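Local coordinates for protein branched-chain-amino-acid aminotransferase (Pseudomonas sp. UW4, PDB 6JIF) that catalyses the reversible, pyridoxal-5'-phosphate-dependent transfer of amino groups from branched-chain amino acids to 2-oxo acids, at residues B[35-40]-B[58-63]. Numbering follows the deposited sequence.
Sequences YIKTDK and EDNVLH
Tyr35 and Asn60 meet at the edge of the small, antiparallel-sheet domain of this class IV (fold type IV) aminotransferase, where the loop entering strand 41-47 crosses the turn between strands 50-57 and 61-65. The close-packed part is built round the amide of Asn60. Its ND2 gives a nearly straight hydrogen bond to Tyr35 OH (3.1 Å, 170° at the hydrogen), with the oxygen almost in the amide plane. Tyr35 brings its hydroxyl there with CG anti to the backbone N (chi1 -176°), and the same OH is hydrogen-bonded to Glu66 of the second subunit, so the pair lies in the dimer interface, where Asn60 also packs on Glu66 of that subunit. The extended chain of Lys37 runs across the amide at about a right angle, its CD 3.7 Å from Asn60 ND2. Without the amide of Asn60, as with an alanine here, Tyr35 OH would probably lose this donor and the methylenes of Lys37 the flat group they rest on. Beyond the amide, Asp59 shapes the turn: OD1 accepts from Val61 N in an Asx turn, while OD2 holds His63 NE2 (2.8 Å), in the plane of the imidazole. The other end of the contact is looser and faces solvent. Lys40 and Glu58 form a long salt bridge, NZ to OE2 at 4.0 Å, whereas Asp39 turns its carboxylate to Arg133. Beside that bridge the backbones come closest, Glu58 CA directing a C-H at Asp39 O over 3.5 Å.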
loop_
_atom_site.group_PDB
_atom_site.type_symbol
_atom_site.label_atom_id
_atom_site.label_comp_id
_atom_site.label_asym_id
_atom_site.label_seq_id
_atom_site.Cartn_x
_atom_site.Cartn_y
_atom_site.Cartn_z
ATOM N N TYR B 35 17.811 -7.828 9.230
ATOM C CA TYR B 35 18.645 -7.068 8.318
ATOM C C TYR B 35 20.064 -7.006 8.854
ATOM O O TYR B 35 20.278 -6.630 10.009
ATOM C CB TYR B 35 18.118 -5.651 8.110
ATOM C CG TYR B 35 18.976 -4.915 7.075
ATOM C CD1 TYR B 35 20.158 -4.273 7.454
ATOM C CD2 TYR B 35 18.617 -4.887 5.731
ATOM C CE1 TYR B 35 20.929 -3.602 6.543
ATOM C CE2 TYR B 35 19.386 -4.234 4.815
ATOM C CZ TYR B 35 20.541 -3.595 5.223
ATOM O OH TYR B 35 21.310 -2.924 4.293
ATOM N N ILE B 36 21.026 -7.370 7.995
ATOM C CA ILE B 36 22.456 -7.195 8.220
ATOM C C ILE B 36 23.026 -6.578 6.943
ATOM O O ILE B 36 22.613 -6.946 5.840
ATOM C CB ILE B 36 23.119 -8.547 8.543
ATOM C CG1 ILE B 36 22.778 -8.990 9.983
ATOM C CG2 ILE B 36 24.635 -8.489 8.381
ATOM C CD1 ILE B 36 22.595 -10.511 10.142
ATOM N N LYS B 37 23.936 -5.608 7.071
ATOM C CA LYS B 37 24.471 -4.941 5.872
ATOM C C LYS B 37 25.586 -5.790 5.252
ATOM O O LYS B 37 26.633 -6.031 5.870
ATOM C CB LYS B 37 24.952 -3.528 6.181
ATOM C CG LYS B 37 25.508 -2.779 4.982
ATOM C CD LYS B 37 26.195 -1.504 5.454
ATOM C CE LYS B 37 26.638 -0.684 4.273
ATOM N NZ LYS B 37 27.339 0.550 4.732
ATOM N N THR B 38 25.317 -6.287 4.056
ATOM C CA THR B 38 26.278 -7.030 3.273
ATOM C C THR B 38 27.083 -6.051 2.415
ATOM O O THR B 38 26.841 -4.844 2.416
ATOM C CB THR B 38 25.534 -8.099 2.458
ATOM O OG1 THR B 38 24.474 -7.473 1.737
ATOM C CG2 THR B 38 24.953 -9.174 3.419
ATOM N N ASP B 39 28.016 -6.589 1.639
ATOM C CA ASP B 39 29.060 -5.787 1.005
ATOM C C ASP B 39 28.543 -4.982 -0.188
ATOM O O ASP B 39 28.805 -3.780 -0.279
ATOM C CB ASP B 39 30.187 -6.691 0.559
ATOM C CG ASP B 39 31.011 -7.181 1.716
ATOM O OD1 ASP B 39 30.917 -6.603 2.827
ATOM O OD2 ASP B 39 31.739 -8.156 1.513
ATOM N N LYS B 40 27.840 -5.625 -1.128
ATOM C CA LYS B 40 27.399 -4.953 -2.356
ATOM C C LYS B 40 25.941 -5.252 -2.626
ATOM O O LYS B 40 25.450 -6.352 -2.361
ATOM C CB LYS B 40 28.204 -5.392 -3.611
ATOM C CG LYS B 40 29.682 -5.420 -3.480
ATOM C CD LYS B 40 30.295 -4.172 -4.034
ATOM C CE LYS B 40 31.745 -4.418 -4.461
ATOM N NZ LYS B 40 32.421 -3.147 -4.726
ATOM N N GLU B 58 28.250 -0.210 -2.865
ATOM C CA GLU B 58 28.359 -0.474 -1.433
ATOM C C GLU B 58 27.387 0.337 -0.594
ATOM O O GLU B 58 27.283 0.088 0.604
ATOM C CB GLU B 58 29.764 -0.184 -0.942
ATOM C CG GLU B 58 30.797 -0.984 -1.652
ATOM C CD GLU B 58 32.168 -0.730 -1.084
ATOM O OE1 GLU B 58 32.324 -0.783 0.161
ATOM O OE2 GLU B 58 33.085 -0.446 -1.886
ATOM N N ASP B 59 26.673 1.287 -1.183
ATOM C CA ASP B 59 25.836 2.211 -0.437
ATOM C C ASP B 59 24.488 1.568 -0.162
ATOM O O ASP B 59 23.732 1.314 -1.106
ATOM C CB ASP B 59 25.653 3.512 -1.238
ATOM C CG ASP B 59 25.007 4.651 -0.431
ATOM O OD1 ASP B 59 24.762 4.496 0.777
ATOM O OD2 ASP B 59 24.752 5.730 -1.016
ATOM N N ASN B 60 24.157 1.343 1.119
ATOM C CA ASN B 60 22.847 0.814 1.454
ATOM C C ASN B 60 21.831 1.904 1.807
ATOM O O ASN B 60 20.763 1.589 2.359
ATOM C CB ASN B 60 22.970 -0.212 2.592
ATOM C CG ASN B 60 23.157 0.436 3.962
ATOM O OD1 ASN B 60 23.665 1.566 4.097
ATOM N ND2 ASN B 60 22.772 -0.306 5.003
ATOM N N VAL B 61 22.129 3.171 1.480
ATOM C CA VAL B 61 21.197 4.287 1.628
ATOM C C VAL B 61 20.732 4.678 0.229
ATOM O O VAL B 61 21.564 4.813 -0.680
ATOM C CB VAL B 61 21.854 5.483 2.322
ATOM C CG1 VAL B 61 20.799 6.575 2.576
ATOM C CG2 VAL B 61 22.544 5.011 3.586
ATOM N N LEU B 62 19.411 4.740 0.033
ATOM C CA LEU B 62 18.803 5.190 -1.223
ATOM C C LEU B 62 18.592 6.697 -1.117
ATOM O O LEU B 62 18.268 7.228 -0.047
ATOM C CB LEU B 62 17.464 4.475 -1.510
ATOM C CG LEU B 62 17.476 2.960 -1.798
ATOM C CD1 LEU B 62 16.067 2.342 -1.821
ATOM C CD2 LEU B 62 18.120 2.752 -3.110
ATOM N N HIS B 63 18.787 7.392 -2.225
ATOM C CA HIS B 63 18.710 8.842 -2.229
ATOM C C HIS B 63 17.638 9.233 -3.240
ATOM O O HIS B 63 17.899 9.265 -4.441
ATOM C CB HIS B 63 20.064 9.419 -2.562
ATOM C CG HIS B 63 21.165 8.852 -1.733
ATOM N ND1 HIS B 63 21.470 9.334 -0.483
ATOM C CD2 HIS B 63 22.036 7.839 -1.972
ATOM C CE1 HIS B 63 22.489 8.653 0.017
ATOM N NE2 HIS B 63 22.856 7.743 -0.869
#